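Protocadherin gamma-B3 (Homo sapiens, PDB 5K8R) forms antiparallel homodimers through its first four extracellular cadherin repeats and probably serves calcium-dependent adhesion between neurons. Local coordinates at the interface of chains A and B. Sequence-based numbering; all coordinates share one arbitrary frame. Chains: chain A/B, Protocadherin gamma-B3.

Contact 1: the interface of chains A and B. Residues chain A 37, 79-80, 84-86; chain B 320, 338-340, 371.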
loop_
_atom_site.group_PDB
_atom_site.type_symbol
_atom_site.label_atom_id
_atom_site.label_comp_id
_atom_site.label_asym_id
_atom_site.label_seq_id
_atom_site.Cartn_x
_atom_site.Cartn_y
_atom_site.Cartn_z
ATOM N N ARG A 37 -18.287 68.541 -24.820
ATOM C CA ARG A 37 -18.548 67.693 -23.664
ATOM C C ARG A 37 -18.273 66.240 -24.018
ATOM O O ARG A 37 -18.319 65.843 -25.182
ATOM C CB ARG A 37 -19.983 67.863 -23.147
ATOM C CG ARG A 37 -21.058 67.643 -24.188
ATOM C CD ARG A 37 -22.424 68.038 -23.655
ATOM N NE ARG A 37 -23.473 67.875 -24.658
ATOM C CZ ARG A 37 -23.772 68.786 -25.578
ATOM N NH1 ARG A 37 -23.097 69.927 -25.629
ATOM N NH2 ARG A 37 -24.742 68.555 -26.452
ATOM N N VAL A 79 -18.719 65.513 -27.993
ATOM C CA VAL A 79 -19.663 66.209 -28.855
ATOM C C VAL A 79 -19.614 67.728 -28.729
ATOM O O VAL A 79 -19.551 68.278 -27.630
ATOM C CB VAL A 79 -21.109 65.738 -28.597
ATOM C CG1 VAL A 79 -21.528 66.071 -27.174
ATOM C CG2 VAL A 79 -22.059 66.371 -29.603
ATOM N N ALA A 80 -19.649 68.389 -29.879
ATOM C CA ALA A 80 -19.633 69.838 -29.965
ATOM C C ALA A 80 -20.922 70.294 -30.628
ATOM O O ALA A 80 -21.558 69.542 -31.370
ATOM C CB ALA A 80 -18.425 70.348 -30.762
ATOM N N LEU A 84 -23.389 70.921 -34.568
ATOM C CA LEU A 84 -23.278 69.657 -33.850
ATOM C C LEU A 84 -22.355 68.702 -34.596
ATOM O O LEU A 84 -22.473 68.532 -35.814
ATOM C CB LEU A 84 -24.656 69.025 -33.671
ATOM C CG LEU A 84 -25.504 69.526 -32.501
ATOM C CD1 LEU A 84 -26.908 68.963 -32.591
ATOM C CD2 LEU A 84 -24.860 69.140 -31.180
ATOM N N ASN A 85 -21.439 68.073 -33.861
ATOM C CA ASN A 85 -20.480 67.153 -34.453
ATOM C C ASN A 85 -19.940 66.218 -33.379
ATOM O O ASN A 85 -19.754 66.622 -32.227
ATOM C CB ASN A 85 -19.321 67.902 -35.125
ATOM C CG ASN A 85 -19.590 68.203 -36.587
ATOM O OD1 ASN A 85 -20.205 67.405 -37.295
ATOM N ND2 ASN A 85 -19.127 69.361 -37.048
ATOM N N PHE A 86 -19.627 64.994 -33.796
ATOM C CA PHE A 86 -19.040 63.986 -32.925
ATOM C C PHE A 86 -17.533 63.940 -33.196
ATOM O O PHE A 86 -17.093 64.113 -34.333
ATOM C CB PHE A 86 -19.668 62.617 -33.182
ATOM C CG PHE A 86 -20.844 62.314 -32.298
ATOM C CD1 PHE A 86 -20.951 62.889 -31.043
ATOM C CD2 PHE A 86 -21.843 61.453 -32.722
ATOM C CE1 PHE A 86 -22.031 62.612 -30.227
ATOM C CE2 PHE A 86 -22.926 61.171 -31.912
ATOM C CZ PHE A 86 -23.021 61.752 -30.662
ATOM N N ALA B 320 -27.554 63.426 -28.625
ATOM C CA ALA B 320 -27.068 64.747 -28.258
ATOM C C ALA B 320 -27.810 65.787 -29.085
ATOM O O ALA B 320 -28.378 65.480 -30.135
ATOM C CB ALA B 320 -25.552 64.875 -28.464
ATOM N N LEU B 338 -27.441 64.332 -32.600
ATOM C CA LEU B 338 -26.374 63.372 -32.840
ATOM C C LEU B 338 -26.782 62.022 -32.271
ATOM O O LEU B 338 -27.265 61.942 -31.134
ATOM C CB LEU B 338 -25.060 63.842 -32.209
ATOM C CG LEU B 338 -24.510 65.186 -32.688
ATOM C CD1 LEU B 338 -23.192 65.505 -31.999
ATOM C CD2 LEU B 338 -24.343 65.192 -34.199
ATOM N N ILE B 339 -26.589 60.968 -33.061
ATOM C CA ILE B 339 -26.988 59.612 -32.705
ATOM C C ILE B 339 -25.740 58.742 -32.652
ATOM O O ILE B 339 -24.901 58.795 -33.560
ATOM C CB ILE B 339 -28.010 59.043 -33.707
ATOM C CG1 ILE B 339 -29.177 60.018 -33.885
ATOM C CG2 ILE B 339 -28.511 57.683 -33.247
ATOM C CD1 ILE B 339 -30.172 59.594 -34.941
ATOM N N LYS B 340 -25.623 57.940 -31.593
ATOM C CA LYS B 340 -24.460 57.078 -31.371
ATOM C C LYS B 340 -24.970 55.728 -30.877
ATOM O O LYS B 340 -25.349 55.591 -29.709
ATOM C CB LYS B 340 -23.492 57.708 -30.376
ATOM C CG LYS B 340 -22.366 56.796 -29.904
ATOM C CD LYS B 340 -21.479 56.345 -31.053
ATOM C CE LYS B 340 -20.151 55.802 -30.542
ATOM N NZ LYS B 340 -20.331 54.760 -29.496
ATOM N N THR B 371 -22.362 56.222 -35.971
ATOM C CA THR B 371 -22.698 57.618 -35.719
ATOM C C THR B 371 -23.599 58.136 -36.829
ATOM O O THR B 371 -23.311 57.941 -38.015
ATOM C CB THR B 371 -21.443 58.493 -35.611
ATOM O OG1 THR B 371 -20.688 58.407 -36.825
ATOM C CG2 THR B 371 -20.577 58.047 -34.441
#

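Contact 2: the interface of chains A and B. Residues chain A 37, 81-82, 84; chain B 321-322.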
loop_
_atom_site.group_PDB
_atom_site.type_symbol
_atom_site.label_atom_id
_atom_site.label_comp_id
_atom_site.label_asym_id
_atom_site.label_seq_id
_atom_site.Cartn_x
_atom_site.Cartn_y
_atom_site.Cartn_z
ATOM N N ARG A 37 -18.287 68.541 -24.820
ATOM C CA ARG A 37 -18.548 67.693 -23.664
ATOM C C ARG A 37 -18.273 66.240 -24.018
ATOM O O ARG A 37 -18.319 65.843 -25.182
ATOM C CB ARG A 37 -19.983 67.863 -23.147
ATOM C CG ARG A 37 -21.058 67.643 -24.188
ATOM C CD ARG A 37 -22.424 68.038 -23.655
ATOM N NE ARG A 37 -23.473 67.875 -24.658
ATOM C CZ ARG A 37 -23.772 68.786 -25.578
ATOM N NH1 ARG A 37 -23.097 69.927 -25.629
ATOM N NH2 ARG A 37 -24.742 68.555 -26.452
ATOM N N GLU A 81 -21.309 71.536 -30.354
ATOM C CA GLU A 81 -22.503 72.111 -30.949
ATOM C C GLU A 81 -22.148 73.420 -31.642
ATOM O O GLU A 81 -21.064 73.979 -31.453
ATOM C CB GLU A 81 -23.610 72.325 -29.907
ATOM C CG GLU A 81 -23.154 72.922 -28.592
ATOM C CD GLU A 81 -24.289 73.059 -27.598
ATOM O OE1 GLU A 81 -25.377 73.524 -27.998
ATOM O OE2 GLU A 81 -24.100 72.690 -26.420
ATOM N N LYS A 82 -23.088 73.895 -32.455
ATOM C CA LYS A 82 -22.898 75.072 -33.300
ATOM C C LYS A 82 -21.621 75.002 -34.140
ATOM O O LYS A 82 -20.688 75.773 -33.912
ATOM C CB LYS A 82 -22.887 76.342 -32.444
ATOM C CG LYS A 82 -24.186 76.594 -31.700
ATOM C CD LYS A 82 -24.114 77.867 -30.876
ATOM C CE LYS A 82 -25.427 78.138 -30.166
ATOM N NZ LYS A 82 -25.813 77.016 -29.266
ATOM N N LEU A 84 -23.389 70.921 -34.568
ATOM C CA LEU A 84 -23.278 69.657 -33.850
ATOM C C LEU A 84 -22.355 68.702 -34.596
ATOM O O LEU A 84 -22.473 68.532 -35.814
ATOM C CB LEU A 84 -24.656 69.025 -33.671
ATOM C CG LEU A 84 -25.504 69.526 -32.501
ATOM C CD1 LEU A 84 -26.908 68.963 -32.591
ATOM C CD2 LEU A 84 -24.860 69.140 -31.180
ATOM N N SER B 321 -27.807 67.025 -28.598
ATOM C CA SER B 321 -28.490 68.118 -29.284
ATOM C C SER B 321 -28.064 69.433 -28.647
ATOM O O SER B 321 -27.398 69.458 -27.609
ATOM C CB SER B 321 -30.013 67.957 -29.229
ATOM O OG SER B 321 -30.471 67.878 -27.892
ATOM N N GLU B 322 -28.462 70.533 -29.290
ATOM C CA GLU B 322 -28.207 71.877 -28.768
ATOM C C GLU B 322 -29.320 72.254 -27.790
ATOM O O GLU B 322 -30.205 73.063 -28.078
ATOM C CB GLU B 322 -28.101 72.884 -29.905
ATOM C CG GLU B 322 -27.000 72.599 -30.906
ATOM C CD GLU B 322 -26.759 73.763 -31.848
ATOM O OE1 GLU B 322 -27.421 74.810 -31.681
ATOM O OE2 GLU B 322 -25.909 73.631 -32.753
HETATM O O HOH W 1 -27.170 67.260 -25.880
HETATM O O HOH W 2 -26.404 71.661 -34.904
#

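Contact 3: the interface of chains A and B. Residues chain A 321-322, 335-338, 373; chain B 80, 82-85.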
loop_
_atom_site.group_PDB
_atom_site.type_symbol
_atom_site.label_atom_id
_atom_site.label_comp_id
_atom_site.label_asym_id
_atom_site.label_seq_id
_atom_site.Cartn_x
_atom_site.Cartn_y
_atom_site.Cartn_z
ATOM N N SER A 321 11.453 -67.257 37.799
ATOM C CA SER A 321 11.709 -68.356 38.725
ATOM C C SER A 321 11.414 -69.669 38.015
ATOM O O SER A 321 10.873 -69.693 36.906
ATOM C CB SER A 321 10.868 -68.228 40.000
ATOM O OG SER A 321 9.486 -68.176 39.698
ATOM N N GLU A 322 11.780 -70.769 38.675
ATOM C CA GLU A 322 11.496 -72.114 38.170
ATOM C C GLU A 322 10.090 -72.527 38.609
ATOM O O GLU A 322 9.895 -73.351 39.505
ATOM C CB GLU A 322 12.544 -73.105 38.658
ATOM C CG GLU A 322 13.964 -72.783 38.240
ATOM C CD GLU A 322 14.919 -73.931 38.509
ATOM O OE1 GLU A 322 14.456 -74.994 38.976
ATOM O OE2 GLU A 322 16.131 -73.770 38.254
ATOM N N ALA A 335 20.332 -70.342 42.900
ATOM C CA ALA A 335 19.473 -69.346 42.275
ATOM C C ALA A 335 18.014 -69.764 42.396
ATOM O O ALA A 335 17.650 -70.896 42.068
ATOM C CB ALA A 335 19.856 -69.161 40.807
ATOM N N VAL A 336 17.179 -68.843 42.868
ATOM C CA VAL A 336 15.787 -69.145 43.179
ATOM C C VAL A 336 14.871 -68.221 42.387
ATOM O O VAL A 336 13.788 -68.628 41.945
ATOM C CB VAL A 336 15.538 -69.035 44.695
ATOM C CG1 VAL A 336 14.071 -69.226 45.027
ATOM C CG2 VAL A 336 16.390 -70.052 45.435
ATOM N N ALA A 337 15.302 -66.978 42.185
ATOM C CA ALA A 337 14.525 -66.023 41.412
ATOM C C ALA A 337 15.469 -65.054 40.717
ATOM O O ALA A 337 16.587 -64.810 41.179
ATOM C CB ALA A 337 13.530 -65.258 42.294
ATOM N N LEU A 338 15.005 -64.508 39.596
ATOM C CA LEU A 338 15.743 -63.523 38.821
ATOM C C LEU A 338 15.016 -62.189 38.891
ATOM O O LEU A 338 13.792 -62.133 38.714
ATOM C CB LEU A 338 15.896 -63.972 37.365
ATOM C CG LEU A 338 16.620 -65.298 37.127
ATOM C CD1 LEU A 338 16.722 -65.597 35.639
ATOM C CD2 LEU A 338 17.997 -65.282 37.769
ATOM N N ARG A 373 19.915 -61.634 41.627
ATOM C CA ARG A 373 19.533 -63.028 41.824
ATOM C C ARG A 373 19.125 -63.229 43.274
ATOM O O ARG A 373 19.905 -62.938 44.187
ATOM C CB ARG A 373 20.675 -63.982 41.455
ATOM C CG ARG A 373 20.787 -64.276 39.969
ATOM C CD ARG A 373 21.837 -65.342 39.675
ATOM N NE ARG A 373 23.191 -64.894 39.991
ATOM C CZ ARG A 373 23.859 -65.239 41.087
ATOM N NH1 ARG A 373 23.301 -66.043 41.982
ATOM N NH2 ARG A 373 25.087 -64.782 41.290
ATOM N N ALA B 80 16.811 -68.430 31.476
ATOM C CA ALA B 80 16.924 -69.876 31.489
ATOM C C ALA B 80 16.831 -70.352 32.929
ATOM O O ALA B 80 17.119 -69.605 33.868
ATOM C CB ALA B 80 18.242 -70.350 30.865
ATOM N N LYS B 82 17.345 -73.977 35.686
ATOM C CA LYS B 82 18.192 -75.139 35.947
ATOM C C LYS B 82 19.571 -75.031 35.294
ATOM O O LYS B 82 19.877 -75.784 34.368
ATOM C CB LYS B 82 17.494 -76.419 35.478
ATOM C CG LYS B 82 16.189 -76.707 36.199
ATOM C CD LYS B 82 15.550 -77.989 35.694
ATOM C CE LYS B 82 14.267 -78.296 36.445
ATOM N NZ LYS B 82 13.274 -77.193 36.321
ATOM N N PRO B 83 20.411 -74.095 35.768
ATOM C CA PRO B 83 20.130 -73.092 36.801
ATOM C C PRO B 83 19.529 -71.811 36.221
ATOM O O PRO B 83 19.606 -71.593 35.012
ATOM C CB PRO B 83 21.509 -72.823 37.400
ATOM C CG PRO B 83 22.431 -73.002 36.249
ATOM C CD PRO B 83 21.837 -74.095 35.389
ATOM N N LEU B 84 18.932 -70.984 37.076
ATOM C CA LEU B 84 18.349 -69.727 36.624
ATOM C C LEU B 84 19.444 -68.743 36.233
ATOM O O LEU B 84 20.420 -68.561 36.969
ATOM C CB LEU B 84 17.466 -69.127 37.716
ATOM C CG LEU B 84 16.038 -69.661 37.827
ATOM C CD1 LEU B 84 15.374 -69.127 39.081
ATOM C CD2 LEU B 84 15.234 -69.277 36.595
ATOM N N ASN B 85 19.278 -68.104 35.077
ATOM C CA ASN B 85 20.262 -67.156 34.576
ATOM C C ASN B 85 19.604 -66.223 33.569
ATOM O O ASN B 85 18.724 -66.637 32.806
ATOM C CB ASN B 85 21.453 -67.872 33.925
ATOM C CG ASN B 85 22.570 -68.161 34.911
ATOM O OD1 ASN B 85 22.838 -67.368 35.813
ATOM N ND2 ASN B 85 23.228 -69.302 34.741
HETATM O O HOH W 3 17.670 -71.784 39.818
#

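Contact 4: the interface of chains A and B. Residues chain A 318, 338-340, 371; chain B 39, 77, 86.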
loop_
_atom_site.group_PDB
_atom_site.type_symbol
_atom_site.label_atom_id
_atom_site.label_comp_id
_atom_site.label_asym_id
_atom_site.label_seq_id
_atom_site.Cartn_x
_atom_site.Cartn_y
_atom_site.Cartn_z
ATOM N N THR A 318 10.917 -56.816 37.390
ATOM C CA THR A 318 10.491 -57.993 36.648
ATOM C C THR A 318 11.113 -59.224 37.291
ATOM O O THR A 318 12.299 -59.220 37.633
ATOM C CB THR A 318 10.893 -57.902 35.174
ATOM O OG1 THR A 318 10.439 -56.657 34.630
ATOM C CG2 THR A 318 10.278 -59.044 34.385
ATOM N N LEU A 338 15.005 -64.508 39.596
ATOM C CA LEU A 338 15.743 -63.523 38.821
ATOM C C LEU A 338 15.016 -62.189 38.891
ATOM O O LEU A 338 13.792 -62.133 38.714
ATOM C CB LEU A 338 15.896 -63.972 37.365
ATOM C CG LEU A 338 16.620 -65.298 37.127
ATOM C CD1 LEU A 338 16.722 -65.597 35.639
ATOM C CD2 LEU A 338 17.997 -65.282 37.769
ATOM N N ILE A 339 15.769 -61.122 39.148
ATOM C CA ILE A 339 15.228 -59.778 39.322
ATOM C C ILE A 339 15.812 -58.883 38.238
ATOM O O ILE A 339 17.024 -58.907 37.991
ATOM C CB ILE A 339 15.541 -59.220 40.722
ATOM C CG1 ILE A 339 15.110 -60.218 41.800
ATOM C CG2 ILE A 339 14.859 -57.877 40.928
ATOM C CD1 ILE A 339 15.486 -59.802 43.204
ATOM N N LYS A 340 14.951 -58.091 37.597
ATOM C CA LYS A 340 15.346 -57.207 36.499
ATOM C C LYS A 340 14.629 -55.874 36.694
ATOM O O LYS A 340 13.432 -55.760 36.414
ATOM C CB LYS A 340 15.011 -57.829 35.148
ATOM C CG LYS A 340 15.172 -56.898 33.951
ATOM C CD LYS A 340 16.604 -56.414 33.796
ATOM C CE LYS A 340 16.846 -55.849 32.402
ATOM N NZ LYS A 340 15.836 -54.823 32.025
ATOM N N THR A 371 20.347 -56.250 37.105
ATOM C CA THR A 371 19.987 -57.656 37.244
ATOM C C THR A 371 20.479 -58.180 38.584
ATOM O O THR A 371 21.638 -57.965 38.956
ATOM C CB THR A 371 20.565 -58.506 36.106
ATOM O OG1 THR A 371 21.992 -58.388 36.092
ATOM C CG2 THR A 371 20.005 -58.055 34.763
ATOM N N ILE B 39 11.752 -62.261 27.891
ATOM C CA ILE B 39 11.096 -61.434 28.896
ATOM C C ILE B 39 11.092 -59.963 28.492
ATOM O O ILE B 39 12.122 -59.291 28.538
ATOM C CB ILE B 39 11.773 -61.576 30.272
ATOM C CG1 ILE B 39 11.666 -63.018 30.773
ATOM C CG2 ILE B 39 11.155 -60.613 31.272
ATOM C CD1 ILE B 39 10.259 -63.434 31.139
ATOM N N GLU B 77 15.756 -59.566 27.849
ATOM C CA GLU B 77 16.452 -60.599 28.605
ATOM C C GLU B 77 15.810 -61.947 28.314
ATOM O O GLU B 77 14.597 -62.112 28.491
ATOM C CB GLU B 77 16.407 -60.302 30.106
ATOM C CG GLU B 77 17.024 -58.970 30.507
ATOM C CD GLU B 77 18.535 -59.034 30.626
ATOM O OE1 GLU B 77 19.093 -60.149 30.551
ATOM O OE2 GLU B 77 19.164 -57.969 30.800
ATOM N N PHE B 86 20.096 -64.987 33.532
ATOM C CA PHE B 86 19.635 -63.978 32.591
ATOM C C PHE B 86 20.647 -63.896 31.444
ATOM O O PHE B 86 21.851 -64.045 31.656
ATOM C CB PHE B 86 19.499 -62.619 33.278
ATOM C CG PHE B 86 18.127 -62.352 33.827
ATOM C CD1 PHE B 86 17.012 -62.945 33.259
ATOM C CD2 PHE B 86 17.952 -61.508 34.911
ATOM C CE1 PHE B 86 15.748 -62.701 33.762
ATOM C CE2 PHE B 86 16.692 -61.260 35.420
ATOM C CZ PHE B 86 15.587 -61.858 34.844
#

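Contact 1: the interface of chains A and B
A:Phe86 and B:Leu338 reach toward each other tip to tip, and their meeting is the centre of a patch held by apolar contacts, in which no nitrogen or oxygen of one chain comes within bonding distance of the other. The ring contact is of CH-pi type: B:Leu338 CB stands over one face of the A:Phe86 ring, 3.7 Å from its centroid and displaced toward the rim, so that it comes to 3.3 Å from CZ. The leucine methyl CD1, anti to CA (chi2 -179°), continues across the same face of the ring and lies 3.6 Å from A:Phe86 CD1. At the ring edge, in its plane, is the backbone carbonyl carbon of B:Ile339. Further carbon contacts complete the patch. A:Phe86 CE2 touches B:Lys340 CB at 3.8 Å, while A:Phe86 CD2 and B:Thr371 CG2 pass alongside in opposite directions at 4.0 Å. On the other flank A:Leu84 CB lies 3.9 Å from B:Leu338 CD2, and A:Val79 CG2 lies 4.0 Å from B:Ala320 CB; the modelled approach of A:Val79 to B:Leu338 is too tight to be trusted. An alanine in place of A:Phe86 would probably open a gap beside B:Leu338 and leave B:Thr371 and B:Lys340 without their aromatic neighbour. The patch joins strands 73-80 and 85-94 and the turn between them, in the first cadherin repeat of chain A, to strands 316-321, 335-342 and 371-376 of the fourth repeat of chain B.

Contact 2: the interface of chains A and B
B:Glu322 lies against A:Glu81, A:Lys82 and A:Leu84, and its chain, extended beyond CG, can be followed outward. Its CB lies 3.4 Å from A:Glu81 OE1, a carboxylate oxygen. CG then packs on aliphatic carbon, 3.5 Å from A:Glu81 CB and 3.8 Å from A:Leu84 CG, the leucine sliding past in the opposite direction. At the tip the two oxygens divide the work. OE1 forms a salt bridge with A:Lys82 NZ at 3.6 Å; the bend of the lysine at its last torsion (chi4 59°) turns the ammonium group toward B:Glu322 OE1. OE2 accepts the backbone N-H of A:Lys82 at 2.8 Å, with 145° at the hydrogen, the donor standing 53° out of the carboxylate plane. The same oxygen binds water 2, which also meets A:Leu84 N. Two acids thus come near each other, but A:Glu81 has cationic partners within its own chain: A:Arg37 NH1 donates to its OE2 at 3.0 Å, and A:Lys82 NZ forms a salt bridge with its OE1. These probably offset the like charges. A:Arg37 NH2 reaches B:Ser321 N and O through water 1, 2.8 Å away. The site joins strand 37-39 and the 73-80/85-94 turn of chain A's first repeat to the end of strand 316-321 and the following loop in chain B's fourth, within the antiparallel homodimer.

Contact 3: the interface of chains A and B
The carboxylate of A:Glu322, in the fourth repeat of this cadherin, is approached from above its plane by the backbone N-H of B:Lys82 in the first repeat of the partner. This bond, from B:Lys82 N to A:Glu322 OE2, measures 2.8 Å, with the donor 53° out of the plane. The other oxygen, OE1, makes a salt bridge with B:Lys82 NZ at 3.6 Å, so main chain and side chain of one lysine hold the two oxygens of one acid. Water 3 lies 3.0 Å from A:Glu322 OE2 and also meets B:Leu84 N; its modelled approach to A:Ala335 O is very short and doubtful. With a lysine in place of A:Glu322, the backbone N-H of B:Lys82 would probably lose its acceptor, and the ammonium group of B:Lys82 its counter-charge, with a like charge nearby instead. Beside this polar pair B:Leu84, which follows B:Pro83 and its cis peptide bond, buries 103 Å² against chain A. Its CG lies 3.8 Å from A:Glu322 CG, the two side chains sliding past each other in opposite directions. Since CD1 is anti to CA (chi2 171°), that methyl is carried on to the main chain, 3.3 Å from A:Val336 O and 3.8 Å from A:Ser321 CA. The base of the leucine is packed as well: CB rests 3.9 Å from A:Ala335 CB and is touched obliquely by A:Leu338 CD2. The other methyl of A:Leu338, CD1, lies 4.0 Å from B:Asn85 CA at the start of strand 85-94.

Contact 4: the interface of chains A and B
Strands 316-321, 335-342 and 371-376 of chain A face strands 37-39, 73-80 and 85-94 of chain B, and A:Lys340, A:Thr318 and A:Thr371 meet B:Glu77, B:Ile39 and B:Phe86 between them. The lysine and the glutamate cross at about a right angle, the far end of the lysine chain against the stem of the glutamate: A:Lys340 CE lies 3.7 Å from B:Glu77 CG and 3.5 Å from the carboxylate oxygen OE2. B:Glu77 is bent at chi2 (-82°), which lays its CG and carboxylate beside A:Lys340 CE. The ammonium NZ of A:Lys340 stays 4.7 Å from B:Glu77 OE2, so no salt bridge forms, although the opposite charges probably attract at this range. At one margin A:Thr318 CG2 and B:Ile39 CG2 touch methyl to methyl at 3.6 Å, their side chains passing in opposite directions. A:Thr371 turns its CG2 methyl toward the partner, where it lies 4.1 Å from B:Glu77 OE2. B:Phe86 is flanked by A:Leu338 and A:Thr371. No nitrogen or oxygen bonds across, so the contact rests on carbon packing, perhaps with a weak long-range attraction between lysine and glutamate; it joins fourth repeat to first in the antiparallel homodimer and may contribute to partner recognition.

Contact 1 and contact 2 are neighbours, their C-alpha centres about 7 Å apart, and share A:Arg37 and A:Leu84; contact 3 and contact 4, about 9 Å apart, share A:Leu338. The two pairs lie at opposite ends of the dimer: between C-alpha centres, contact 1 is about 155 Å from contact 3 and contact 2 about 151 Å from contact 4. Since the interface is two-fold symmetric, each end repeats the other with the chains exchanged, the first repeat of either chain meeting the fourth of its partner. At each end apolar packing lies beside a more polar patch, which is likely to secure both tips of the elongated dimer.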